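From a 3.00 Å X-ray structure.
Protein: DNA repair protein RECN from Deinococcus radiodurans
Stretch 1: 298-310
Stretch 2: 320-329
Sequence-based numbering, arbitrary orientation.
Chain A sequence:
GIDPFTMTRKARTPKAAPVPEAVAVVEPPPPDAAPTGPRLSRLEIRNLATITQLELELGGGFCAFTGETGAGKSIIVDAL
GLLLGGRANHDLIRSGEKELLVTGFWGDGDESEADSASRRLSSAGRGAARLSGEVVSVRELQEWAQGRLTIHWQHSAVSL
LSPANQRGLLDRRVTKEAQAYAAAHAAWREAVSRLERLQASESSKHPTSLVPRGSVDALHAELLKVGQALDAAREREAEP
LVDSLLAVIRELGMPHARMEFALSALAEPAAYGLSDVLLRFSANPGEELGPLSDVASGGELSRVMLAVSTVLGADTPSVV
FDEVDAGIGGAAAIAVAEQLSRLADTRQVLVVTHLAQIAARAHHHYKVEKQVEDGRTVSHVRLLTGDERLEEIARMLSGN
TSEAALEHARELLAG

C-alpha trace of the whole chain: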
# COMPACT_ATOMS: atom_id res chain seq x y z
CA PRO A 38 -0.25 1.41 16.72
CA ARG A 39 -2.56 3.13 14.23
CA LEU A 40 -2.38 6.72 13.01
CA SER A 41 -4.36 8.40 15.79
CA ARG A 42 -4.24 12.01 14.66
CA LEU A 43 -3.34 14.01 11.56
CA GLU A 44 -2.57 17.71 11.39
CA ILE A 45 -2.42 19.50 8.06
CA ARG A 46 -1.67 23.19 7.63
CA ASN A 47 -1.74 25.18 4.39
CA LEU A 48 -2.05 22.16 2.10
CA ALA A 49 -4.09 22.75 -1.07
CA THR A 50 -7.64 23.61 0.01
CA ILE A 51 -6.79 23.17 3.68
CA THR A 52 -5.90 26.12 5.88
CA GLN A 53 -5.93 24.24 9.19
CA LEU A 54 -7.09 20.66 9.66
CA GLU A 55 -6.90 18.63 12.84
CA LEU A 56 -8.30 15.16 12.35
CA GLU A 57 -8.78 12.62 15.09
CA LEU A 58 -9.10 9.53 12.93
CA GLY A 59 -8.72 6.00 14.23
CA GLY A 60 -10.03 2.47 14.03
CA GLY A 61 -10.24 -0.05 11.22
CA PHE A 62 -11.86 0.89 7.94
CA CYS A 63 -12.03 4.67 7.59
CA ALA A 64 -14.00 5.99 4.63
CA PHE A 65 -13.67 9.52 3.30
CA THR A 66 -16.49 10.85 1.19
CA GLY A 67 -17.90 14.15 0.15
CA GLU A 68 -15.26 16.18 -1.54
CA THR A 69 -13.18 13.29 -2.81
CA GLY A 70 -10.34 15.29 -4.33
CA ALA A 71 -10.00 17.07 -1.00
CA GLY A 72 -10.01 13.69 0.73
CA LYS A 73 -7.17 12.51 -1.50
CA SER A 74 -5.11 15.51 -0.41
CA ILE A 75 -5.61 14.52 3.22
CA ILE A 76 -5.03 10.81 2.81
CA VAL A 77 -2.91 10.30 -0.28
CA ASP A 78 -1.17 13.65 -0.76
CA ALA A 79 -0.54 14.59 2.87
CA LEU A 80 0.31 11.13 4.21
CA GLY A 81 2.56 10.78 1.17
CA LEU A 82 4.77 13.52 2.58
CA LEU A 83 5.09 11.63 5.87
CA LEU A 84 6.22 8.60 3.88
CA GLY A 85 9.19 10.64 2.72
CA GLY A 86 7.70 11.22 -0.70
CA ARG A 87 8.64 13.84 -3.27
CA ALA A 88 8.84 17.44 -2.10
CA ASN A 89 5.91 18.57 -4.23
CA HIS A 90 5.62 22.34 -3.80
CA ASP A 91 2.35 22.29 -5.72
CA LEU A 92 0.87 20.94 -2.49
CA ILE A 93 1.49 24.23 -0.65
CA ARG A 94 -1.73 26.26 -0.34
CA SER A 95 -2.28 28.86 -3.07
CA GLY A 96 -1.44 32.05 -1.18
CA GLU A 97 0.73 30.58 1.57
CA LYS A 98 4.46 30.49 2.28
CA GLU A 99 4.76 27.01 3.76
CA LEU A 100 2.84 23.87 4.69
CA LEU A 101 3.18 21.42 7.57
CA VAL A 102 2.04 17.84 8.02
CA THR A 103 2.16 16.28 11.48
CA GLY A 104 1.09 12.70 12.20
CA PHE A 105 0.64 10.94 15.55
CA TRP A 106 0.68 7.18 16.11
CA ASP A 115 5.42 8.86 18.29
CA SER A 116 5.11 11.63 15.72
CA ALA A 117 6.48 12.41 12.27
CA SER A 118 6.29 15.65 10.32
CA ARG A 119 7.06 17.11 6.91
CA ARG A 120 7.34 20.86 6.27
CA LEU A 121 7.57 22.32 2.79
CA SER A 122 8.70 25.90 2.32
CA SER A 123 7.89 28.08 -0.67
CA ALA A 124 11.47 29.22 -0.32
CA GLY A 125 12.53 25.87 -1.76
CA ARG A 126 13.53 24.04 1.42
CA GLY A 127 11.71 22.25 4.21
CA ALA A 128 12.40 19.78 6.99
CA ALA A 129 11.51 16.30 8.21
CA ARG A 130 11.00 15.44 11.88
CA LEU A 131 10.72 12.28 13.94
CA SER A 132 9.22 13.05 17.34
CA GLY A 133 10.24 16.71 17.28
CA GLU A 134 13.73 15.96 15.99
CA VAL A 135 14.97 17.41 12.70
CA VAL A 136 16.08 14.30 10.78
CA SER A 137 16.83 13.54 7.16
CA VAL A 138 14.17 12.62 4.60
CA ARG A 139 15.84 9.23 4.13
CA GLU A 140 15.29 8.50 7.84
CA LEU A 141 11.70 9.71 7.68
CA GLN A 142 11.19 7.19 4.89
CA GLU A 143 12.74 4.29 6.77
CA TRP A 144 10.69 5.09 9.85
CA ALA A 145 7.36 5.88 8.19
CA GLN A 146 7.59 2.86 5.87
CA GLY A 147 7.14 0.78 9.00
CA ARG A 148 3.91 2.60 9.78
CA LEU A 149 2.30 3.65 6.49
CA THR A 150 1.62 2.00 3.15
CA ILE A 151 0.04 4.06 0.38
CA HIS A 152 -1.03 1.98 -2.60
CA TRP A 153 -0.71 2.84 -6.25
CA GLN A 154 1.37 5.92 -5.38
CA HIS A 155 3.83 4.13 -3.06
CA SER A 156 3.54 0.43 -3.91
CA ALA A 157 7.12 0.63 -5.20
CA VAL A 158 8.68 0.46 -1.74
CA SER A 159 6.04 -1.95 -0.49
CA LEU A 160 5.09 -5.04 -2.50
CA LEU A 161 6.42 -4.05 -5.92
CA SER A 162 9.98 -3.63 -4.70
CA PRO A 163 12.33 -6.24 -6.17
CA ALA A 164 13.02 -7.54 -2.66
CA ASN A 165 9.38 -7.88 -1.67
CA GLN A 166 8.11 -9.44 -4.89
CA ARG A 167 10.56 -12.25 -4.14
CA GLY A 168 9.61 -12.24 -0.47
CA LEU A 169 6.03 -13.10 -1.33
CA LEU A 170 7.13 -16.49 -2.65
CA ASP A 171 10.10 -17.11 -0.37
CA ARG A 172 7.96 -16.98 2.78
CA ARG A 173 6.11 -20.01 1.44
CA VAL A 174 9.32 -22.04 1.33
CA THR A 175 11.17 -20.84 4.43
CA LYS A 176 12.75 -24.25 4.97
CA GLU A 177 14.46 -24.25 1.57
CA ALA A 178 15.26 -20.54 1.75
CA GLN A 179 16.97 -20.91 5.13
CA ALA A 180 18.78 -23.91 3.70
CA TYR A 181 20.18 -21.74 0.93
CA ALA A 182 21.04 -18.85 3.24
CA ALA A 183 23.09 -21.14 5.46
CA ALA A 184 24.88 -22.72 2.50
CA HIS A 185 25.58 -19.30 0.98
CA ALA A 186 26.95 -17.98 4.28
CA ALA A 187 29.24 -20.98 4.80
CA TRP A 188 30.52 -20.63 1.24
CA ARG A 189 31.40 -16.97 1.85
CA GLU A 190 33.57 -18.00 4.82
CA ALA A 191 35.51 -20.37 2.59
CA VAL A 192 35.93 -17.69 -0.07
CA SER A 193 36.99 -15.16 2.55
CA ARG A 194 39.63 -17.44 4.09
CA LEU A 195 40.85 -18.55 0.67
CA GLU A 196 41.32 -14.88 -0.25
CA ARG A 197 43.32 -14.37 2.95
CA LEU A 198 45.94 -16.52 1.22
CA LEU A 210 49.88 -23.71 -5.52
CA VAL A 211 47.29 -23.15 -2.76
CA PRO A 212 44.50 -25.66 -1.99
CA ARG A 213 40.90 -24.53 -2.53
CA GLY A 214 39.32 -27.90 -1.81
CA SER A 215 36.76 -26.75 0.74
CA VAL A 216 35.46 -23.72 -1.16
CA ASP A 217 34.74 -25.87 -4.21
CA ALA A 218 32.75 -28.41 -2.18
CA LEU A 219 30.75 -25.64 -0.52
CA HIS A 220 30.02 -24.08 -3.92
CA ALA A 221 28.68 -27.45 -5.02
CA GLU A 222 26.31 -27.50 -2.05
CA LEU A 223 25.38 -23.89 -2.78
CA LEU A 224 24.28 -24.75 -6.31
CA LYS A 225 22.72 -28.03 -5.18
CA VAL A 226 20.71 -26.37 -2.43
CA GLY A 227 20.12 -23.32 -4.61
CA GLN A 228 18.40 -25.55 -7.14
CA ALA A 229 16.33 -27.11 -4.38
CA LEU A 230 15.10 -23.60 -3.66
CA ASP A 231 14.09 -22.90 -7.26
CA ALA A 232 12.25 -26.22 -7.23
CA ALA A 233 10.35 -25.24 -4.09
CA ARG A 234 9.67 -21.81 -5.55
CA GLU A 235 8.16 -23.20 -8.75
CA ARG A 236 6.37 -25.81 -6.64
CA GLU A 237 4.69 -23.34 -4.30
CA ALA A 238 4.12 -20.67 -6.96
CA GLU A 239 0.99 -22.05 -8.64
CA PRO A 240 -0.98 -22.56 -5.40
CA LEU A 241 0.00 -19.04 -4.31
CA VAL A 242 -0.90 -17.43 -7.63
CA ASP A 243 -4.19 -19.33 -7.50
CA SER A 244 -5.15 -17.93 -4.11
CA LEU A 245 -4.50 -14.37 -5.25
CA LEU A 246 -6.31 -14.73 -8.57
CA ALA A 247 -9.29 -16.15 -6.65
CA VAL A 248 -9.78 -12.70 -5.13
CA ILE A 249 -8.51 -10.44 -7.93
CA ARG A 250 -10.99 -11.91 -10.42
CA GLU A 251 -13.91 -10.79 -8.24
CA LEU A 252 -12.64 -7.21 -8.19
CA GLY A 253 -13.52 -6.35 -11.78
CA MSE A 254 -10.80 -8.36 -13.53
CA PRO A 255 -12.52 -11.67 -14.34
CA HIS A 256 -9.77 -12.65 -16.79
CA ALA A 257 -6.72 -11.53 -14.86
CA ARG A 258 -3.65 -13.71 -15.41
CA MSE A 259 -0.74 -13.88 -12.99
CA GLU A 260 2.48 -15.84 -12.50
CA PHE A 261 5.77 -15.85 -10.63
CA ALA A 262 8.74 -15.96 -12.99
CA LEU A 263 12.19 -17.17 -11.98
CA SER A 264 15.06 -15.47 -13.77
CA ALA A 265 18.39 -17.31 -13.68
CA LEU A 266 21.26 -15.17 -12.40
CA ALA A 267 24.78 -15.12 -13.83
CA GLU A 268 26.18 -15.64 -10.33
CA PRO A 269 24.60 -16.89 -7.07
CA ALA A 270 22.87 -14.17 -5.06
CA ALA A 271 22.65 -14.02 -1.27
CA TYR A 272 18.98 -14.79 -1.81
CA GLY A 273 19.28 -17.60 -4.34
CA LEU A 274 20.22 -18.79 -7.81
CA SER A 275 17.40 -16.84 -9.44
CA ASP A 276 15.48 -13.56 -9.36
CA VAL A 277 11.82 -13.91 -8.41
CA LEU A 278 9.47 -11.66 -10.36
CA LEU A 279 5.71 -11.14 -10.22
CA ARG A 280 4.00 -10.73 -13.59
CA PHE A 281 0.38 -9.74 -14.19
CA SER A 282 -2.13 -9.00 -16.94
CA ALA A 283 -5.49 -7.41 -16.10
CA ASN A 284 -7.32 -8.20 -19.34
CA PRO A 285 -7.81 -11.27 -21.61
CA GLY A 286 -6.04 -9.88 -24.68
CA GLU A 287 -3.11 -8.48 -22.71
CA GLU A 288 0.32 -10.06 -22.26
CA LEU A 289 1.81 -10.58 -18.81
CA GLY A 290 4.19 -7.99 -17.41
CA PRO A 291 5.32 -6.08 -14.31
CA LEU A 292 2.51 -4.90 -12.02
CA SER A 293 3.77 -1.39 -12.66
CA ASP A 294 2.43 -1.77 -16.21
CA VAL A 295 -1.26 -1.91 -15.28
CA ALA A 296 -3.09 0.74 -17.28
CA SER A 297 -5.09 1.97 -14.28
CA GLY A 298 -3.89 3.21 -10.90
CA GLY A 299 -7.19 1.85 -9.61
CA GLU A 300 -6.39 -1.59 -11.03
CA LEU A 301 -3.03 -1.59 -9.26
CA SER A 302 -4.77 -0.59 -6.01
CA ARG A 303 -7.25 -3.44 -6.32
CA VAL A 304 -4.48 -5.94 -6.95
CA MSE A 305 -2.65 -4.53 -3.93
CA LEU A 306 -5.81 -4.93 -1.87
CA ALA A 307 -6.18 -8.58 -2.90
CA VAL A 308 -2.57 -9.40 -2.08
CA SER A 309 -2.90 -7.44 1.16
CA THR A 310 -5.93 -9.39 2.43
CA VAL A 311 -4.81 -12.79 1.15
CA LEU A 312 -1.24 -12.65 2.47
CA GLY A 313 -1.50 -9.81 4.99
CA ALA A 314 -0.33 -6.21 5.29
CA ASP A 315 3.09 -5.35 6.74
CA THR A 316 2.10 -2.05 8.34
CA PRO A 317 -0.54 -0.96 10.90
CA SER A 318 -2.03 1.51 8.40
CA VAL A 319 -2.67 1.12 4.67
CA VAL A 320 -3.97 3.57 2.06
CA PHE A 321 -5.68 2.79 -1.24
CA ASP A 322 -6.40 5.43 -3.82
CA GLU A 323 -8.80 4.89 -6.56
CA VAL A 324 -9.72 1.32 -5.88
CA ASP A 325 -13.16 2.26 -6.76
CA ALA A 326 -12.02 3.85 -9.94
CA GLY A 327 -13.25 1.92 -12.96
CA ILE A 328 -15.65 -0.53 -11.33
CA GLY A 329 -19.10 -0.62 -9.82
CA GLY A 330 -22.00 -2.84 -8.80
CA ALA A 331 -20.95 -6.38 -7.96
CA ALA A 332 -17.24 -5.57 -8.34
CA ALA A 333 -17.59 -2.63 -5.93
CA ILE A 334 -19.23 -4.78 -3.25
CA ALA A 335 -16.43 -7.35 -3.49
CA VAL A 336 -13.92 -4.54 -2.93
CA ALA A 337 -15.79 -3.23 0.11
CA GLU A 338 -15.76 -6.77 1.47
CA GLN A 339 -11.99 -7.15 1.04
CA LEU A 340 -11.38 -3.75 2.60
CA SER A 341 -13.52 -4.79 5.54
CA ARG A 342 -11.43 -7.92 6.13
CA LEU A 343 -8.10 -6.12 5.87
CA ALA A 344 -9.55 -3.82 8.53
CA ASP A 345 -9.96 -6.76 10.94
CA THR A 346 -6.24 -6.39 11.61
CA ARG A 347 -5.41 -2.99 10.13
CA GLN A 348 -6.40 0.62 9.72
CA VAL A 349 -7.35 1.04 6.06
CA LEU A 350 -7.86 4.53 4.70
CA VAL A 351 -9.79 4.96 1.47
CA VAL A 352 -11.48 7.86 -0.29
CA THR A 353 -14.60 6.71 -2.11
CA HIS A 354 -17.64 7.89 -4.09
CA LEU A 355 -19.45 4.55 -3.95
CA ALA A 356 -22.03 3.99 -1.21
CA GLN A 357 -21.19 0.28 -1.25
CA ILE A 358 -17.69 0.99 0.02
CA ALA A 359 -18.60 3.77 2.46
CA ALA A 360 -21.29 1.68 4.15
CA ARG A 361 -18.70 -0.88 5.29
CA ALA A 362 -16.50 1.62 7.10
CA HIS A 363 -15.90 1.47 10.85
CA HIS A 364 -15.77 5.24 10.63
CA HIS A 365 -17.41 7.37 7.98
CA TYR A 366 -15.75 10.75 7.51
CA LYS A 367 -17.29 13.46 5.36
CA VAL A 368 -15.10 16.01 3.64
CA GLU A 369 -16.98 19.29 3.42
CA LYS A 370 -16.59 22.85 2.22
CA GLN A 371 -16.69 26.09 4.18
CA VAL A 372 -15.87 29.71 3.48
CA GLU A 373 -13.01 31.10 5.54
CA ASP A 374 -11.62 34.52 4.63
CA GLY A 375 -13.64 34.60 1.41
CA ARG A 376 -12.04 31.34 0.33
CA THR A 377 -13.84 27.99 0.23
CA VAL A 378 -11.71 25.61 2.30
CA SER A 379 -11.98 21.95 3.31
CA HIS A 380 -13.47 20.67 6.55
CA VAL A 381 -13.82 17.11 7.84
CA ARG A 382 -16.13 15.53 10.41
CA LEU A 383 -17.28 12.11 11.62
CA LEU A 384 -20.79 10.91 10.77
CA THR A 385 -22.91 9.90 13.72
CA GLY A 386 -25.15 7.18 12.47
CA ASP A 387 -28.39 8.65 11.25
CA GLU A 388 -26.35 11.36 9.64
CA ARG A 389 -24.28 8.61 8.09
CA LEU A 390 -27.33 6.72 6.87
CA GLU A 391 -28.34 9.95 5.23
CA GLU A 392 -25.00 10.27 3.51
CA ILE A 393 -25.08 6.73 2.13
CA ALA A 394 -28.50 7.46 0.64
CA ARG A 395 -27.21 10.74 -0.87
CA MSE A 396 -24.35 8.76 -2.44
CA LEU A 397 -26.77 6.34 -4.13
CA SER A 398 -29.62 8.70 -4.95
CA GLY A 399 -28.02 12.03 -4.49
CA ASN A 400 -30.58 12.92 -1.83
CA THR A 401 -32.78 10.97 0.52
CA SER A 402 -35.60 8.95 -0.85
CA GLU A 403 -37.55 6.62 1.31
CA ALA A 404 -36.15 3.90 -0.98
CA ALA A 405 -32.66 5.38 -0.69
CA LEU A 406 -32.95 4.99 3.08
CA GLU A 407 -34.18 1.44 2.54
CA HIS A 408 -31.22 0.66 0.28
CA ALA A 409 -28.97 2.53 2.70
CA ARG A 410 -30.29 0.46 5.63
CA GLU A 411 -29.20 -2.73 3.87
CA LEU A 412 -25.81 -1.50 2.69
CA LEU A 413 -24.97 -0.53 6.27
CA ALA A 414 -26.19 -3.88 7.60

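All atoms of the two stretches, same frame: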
# COMPACT_ATOMS: atom_id res chain seq x y z
N GLY A 298 -4.28 3.12 -12.29
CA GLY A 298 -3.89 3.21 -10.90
C GLY A 298 -4.86 2.41 -10.03
O GLY A 298 -4.45 1.64 -9.17
N GLY A 299 -6.15 2.60 -10.29
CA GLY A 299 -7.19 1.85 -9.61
C GLY A 299 -7.02 0.34 -9.71
O GLY A 299 -7.25 -0.37 -8.73
N GLU A 300 -6.61 -0.16 -10.87
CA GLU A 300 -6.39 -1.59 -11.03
C GLU A 300 -5.23 -2.07 -10.17
O GLU A 300 -5.30 -3.14 -9.56
CB GLU A 300 -6.13 -1.95 -12.50
CG GLU A 300 -7.37 -1.87 -13.37
CD GLU A 300 -7.16 -2.51 -14.73
OE1 GLU A 300 -6.03 -2.44 -15.26
OE2 GLU A 300 -8.13 -3.08 -15.28
N LEU A 301 -4.16 -1.28 -10.12
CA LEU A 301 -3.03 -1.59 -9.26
C LEU A 301 -3.51 -1.67 -7.81
O LEU A 301 -3.25 -2.64 -7.10
CB LEU A 301 -1.93 -0.54 -9.42
CG LEU A 301 -0.57 -0.83 -8.78
CD1 LEU A 301 -0.06 -2.19 -9.18
CD2 LEU A 301 0.44 0.24 -9.16
N SER A 302 -4.24 -0.64 -7.37
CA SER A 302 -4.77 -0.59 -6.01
C SER A 302 -5.57 -1.84 -5.67
O SER A 302 -5.44 -2.38 -4.57
CB SER A 302 -5.65 0.64 -5.81
OG SER A 302 -4.89 1.84 -5.83
N ARG A 303 -6.40 -2.29 -6.60
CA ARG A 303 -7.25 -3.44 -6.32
C ARG A 303 -6.46 -4.73 -6.26
O ARG A 303 -6.84 -5.67 -5.56
CB ARG A 303 -8.40 -3.53 -7.33
CG ARG A 303 -9.41 -2.41 -7.16
CD ARG A 303 -10.68 -2.68 -7.92
NE ARG A 303 -10.43 -2.87 -9.34
CZ ARG A 303 -10.37 -1.88 -10.23
NH1 ARG A 303 -10.54 -0.62 -9.85
NH2 ARG A 303 -10.15 -2.16 -11.51
N VAL A 304 -5.35 -4.77 -6.99
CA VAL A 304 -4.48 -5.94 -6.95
C VAL A 304 -3.69 -5.91 -5.64
O VAL A 304 -3.44 -6.95 -5.04
CB VAL A 304 -3.54 -5.99 -8.16
CG1 VAL A 304 -2.56 -7.15 -8.02
CG2 VAL A 304 -4.34 -6.13 -9.43
N MSE A 305 -3.33 -4.71 -5.21
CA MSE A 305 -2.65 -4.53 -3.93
C MSE A 305 -3.55 -4.93 -2.77
O MSE A 305 -3.11 -5.56 -1.82
CB MSE A 305 -2.19 -3.08 -3.75
CG MSE A 305 -1.09 -2.64 -4.71
SE MSE A 305 0.54 -3.70 -4.56
CE MSE A 305 0.17 -5.10 -5.86
N LEU A 306 -4.82 -4.55 -2.87
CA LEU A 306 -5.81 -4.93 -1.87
C LEU A 306 -5.90 -6.45 -1.75
O LEU A 306 -5.83 -6.99 -0.65
CB LEU A 306 -7.18 -4.34 -2.22
CG LEU A 306 -8.36 -4.79 -1.35
CD1 LEU A 306 -8.13 -4.41 0.10
CD2 LEU A 306 -9.65 -4.18 -1.86
N ALA A 307 -6.07 -7.13 -2.88
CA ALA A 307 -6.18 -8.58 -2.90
C ALA A 307 -4.98 -9.24 -2.23
O ALA A 307 -5.13 -10.05 -1.32
CB ALA A 307 -6.33 -9.09 -4.32
N VAL A 308 -3.79 -8.88 -2.68
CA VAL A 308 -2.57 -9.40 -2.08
C VAL A 308 -2.52 -9.08 -0.59
O VAL A 308 -2.14 -9.92 0.22
CB VAL A 308 -1.31 -8.84 -2.76
CG1 VAL A 308 -0.07 -9.52 -2.21
CG2 VAL A 308 -1.39 -9.04 -4.26
N SER A 309 -2.92 -7.87 -0.23
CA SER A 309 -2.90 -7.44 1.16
C SER A 309 -3.83 -8.26 2.07
O SER A 309 -3.47 -8.56 3.21
CB SER A 309 -3.19 -5.95 1.28
OG SER A 309 -2.10 -5.18 0.80
N THR A 310 -5.01 -8.62 1.59
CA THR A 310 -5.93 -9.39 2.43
C THR A 310 -5.59 -10.87 2.43
O THR A 310 -5.75 -11.55 3.45
CB THR A 310 -7.39 -9.23 2.00
OG1 THR A 310 -7.58 -9.88 0.73
CG2 THR A 310 -7.76 -7.77 1.87
N VAL A 320 -3.16 2.63 2.83
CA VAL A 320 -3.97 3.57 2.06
C VAL A 320 -4.14 3.13 0.61
O VAL A 320 -3.16 2.80 -0.07
CB VAL A 320 -3.36 4.98 2.09
CG1 VAL A 320 -4.10 5.90 1.13
CG2 VAL A 320 -3.38 5.54 3.50
N PHE A 321 -5.38 3.14 0.14
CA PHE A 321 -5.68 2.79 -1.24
C PHE A 321 -6.30 4.00 -1.91
O PHE A 321 -7.25 4.59 -1.38
CB PHE A 321 -6.63 1.60 -1.30
CG PHE A 321 -6.10 0.36 -0.63
CD1 PHE A 321 -5.33 -0.54 -1.34
CD2 PHE A 321 -6.37 0.11 0.70
CE1 PHE A 321 -4.84 -1.68 -0.73
CE2 PHE A 321 -5.89 -1.03 1.32
CZ PHE A 321 -5.12 -1.93 0.60
N ASP A 322 -5.83 4.34 -3.08
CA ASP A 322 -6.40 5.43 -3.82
C ASP A 322 -7.06 4.93 -5.06
O ASP A 322 -6.47 4.23 -5.83
CB ASP A 322 -5.30 6.33 -4.30
CG ASP A 322 -5.80 7.59 -4.89
OD1 ASP A 322 -6.89 8.03 -4.53
OD2 ASP A 322 -5.09 8.16 -5.70
N GLU A 323 -8.29 5.29 -5.31
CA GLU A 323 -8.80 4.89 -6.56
C GLU A 323 -9.13 3.47 -6.71
O GLU A 323 -9.14 3.02 -7.80
CB GLU A 323 -7.73 5.19 -7.59
CG GLU A 323 -7.93 6.50 -8.34
CD GLU A 323 -6.98 6.66 -9.45
OE1 GLU A 323 -5.85 7.06 -9.22
OE2 GLU A 323 -7.34 6.41 -10.59
N VAL A 324 -9.41 2.73 -5.66
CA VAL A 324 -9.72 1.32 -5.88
C VAL A 324 -11.13 1.26 -6.23
O VAL A 324 -11.55 0.25 -6.71
CB VAL A 324 -9.58 1.32 -4.37
CG1 VAL A 324 -10.74 1.95 -3.74
CG2 VAL A 324 -9.46 -0.07 -3.86
N ASP A 325 -11.86 2.35 -6.13
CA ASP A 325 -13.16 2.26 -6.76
C ASP A 325 -13.20 2.81 -8.13
O ASP A 325 -14.24 2.99 -8.69
CB ASP A 325 -14.17 3.04 -5.96
CG ASP A 325 -13.74 4.40 -5.70
OD1 ASP A 325 -12.66 4.73 -6.07
OD2 ASP A 325 -14.49 5.15 -5.12
N ALA A 326 -12.05 3.12 -8.68
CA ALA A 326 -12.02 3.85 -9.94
C ALA A 326 -12.97 3.29 -11.00
O ALA A 326 -14.11 3.74 -11.12
CB ALA A 326 -10.60 3.94 -10.47
N GLY A 327 -12.51 2.31 -11.77
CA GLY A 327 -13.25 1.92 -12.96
C GLY A 327 -14.24 0.78 -12.81
O GLY A 327 -14.55 0.10 -13.79
N ILE A 328 -14.74 0.58 -11.60
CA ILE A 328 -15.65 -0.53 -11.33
C ILE A 328 -16.96 -0.02 -10.79
O ILE A 328 -17.16 1.18 -10.64
CB ILE A 328 -15.07 -1.48 -10.27
CG1 ILE A 328 -14.98 -0.76 -8.92
CG2 ILE A 328 -13.71 -2.00 -10.70
CD1 ILE A 328 -14.68 -1.66 -7.75
N GLY A 329 -17.85 -0.95 -10.46
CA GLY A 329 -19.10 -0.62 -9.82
C GLY A 329 -19.88 -1.89 -9.52
O GLY A 329 -19.36 -3.00 -9.69

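Contact between the helix 298-310 and the segment 320-329 of RECN, in which the end of a strand runs into a loop; together the two stretches bury 489 Å² of surface, both sides summed. Two hydrogen bonds join the stretches, both from a helix side chain to a backbone carbonyl of the segment. Ser-302 points its CA-to-CB bond toward the segment, and in the m rotamer (chi1 -69°) its OG donates to Asp-322 O at 2.9 Å. The serine backbone is engaged separately, its N donating to Gly-298 O and its O accepting from Leu-306 N in the regular helical pattern. The second bond is weak: Arg-303 NH1 lies 3.4 Å from Val-324 O, long but nearly straight, with an N-H...acceptor angle of 168°.

The packing of the arginine extends beyond this bond. The CA-to-CB bond of Arg-303 points sideways, yet the extended chi2 (t) and the turn at chi3 (m) bring the end of the chain nearer to the loop. The guanidinium has Ile-328 CG2 over one face, 3.4 Å from Arg-303 CZ, while Val-324 O and Ala-326 N lie at its edge, near its plane. The edge position of Val-324 O suits hydrogen bonding, since the N-H bonds of a guanidinium lie in its plane; the methyl group instead lies over one flat face, where no N-H points. The aliphatic part of the side chain also takes part: Arg-303 CD is 3.3 Å from Val-324 O, and Arg-303 CG is 4.0 Å from Val-324 CG2.

The backbones themselves pack closely where Gly-299 and Val-324 have their CA atoms 4.5 Å apart, the nearest approach of the two backbones by this measure. Gly-299 CA is only 2.9 Å from Glu-323 O and 4.1 Å from Ala-326 CB. An ideally placed CB on Gly-299 would fall 2.6 Å from Glu-323 O and 2.7 Å from Ala-326 CB, a clash with both, so the absence of a side chain allows this fit. The loop here is a type I beta turn from Glu-323 to Ala-326, closed by Ala-326 N donating to Glu-323 O at 3.0 Å; the carbonyl that presses on the glycine is thus also the acceptor of the turn. One turn further along the helix, Ser-302 CB meets Val-324 CB at 4.2 Å.

Aromatic and apolar packing centres on Phe-321, which directs its CA-to-CB bond toward the helix and has the largest area covered by the other stretch, 88 Å². Its CE1 lies 3.8 Å from Leu-306 CB and 3.6 Å from Leu-306 CA, so the ring packs against main chain as well as side chain. Phe-321 CE1 is also 4.3 Å from Met-305 CB; this selenomethionine starts toward the segment, but the end of its side chain leads away. Ser-309 OG sits at the ring edge, 4.4 Å from Phe-321 CZ, and is turned to its own helix, donating to Met-305 O at 2.8 Å.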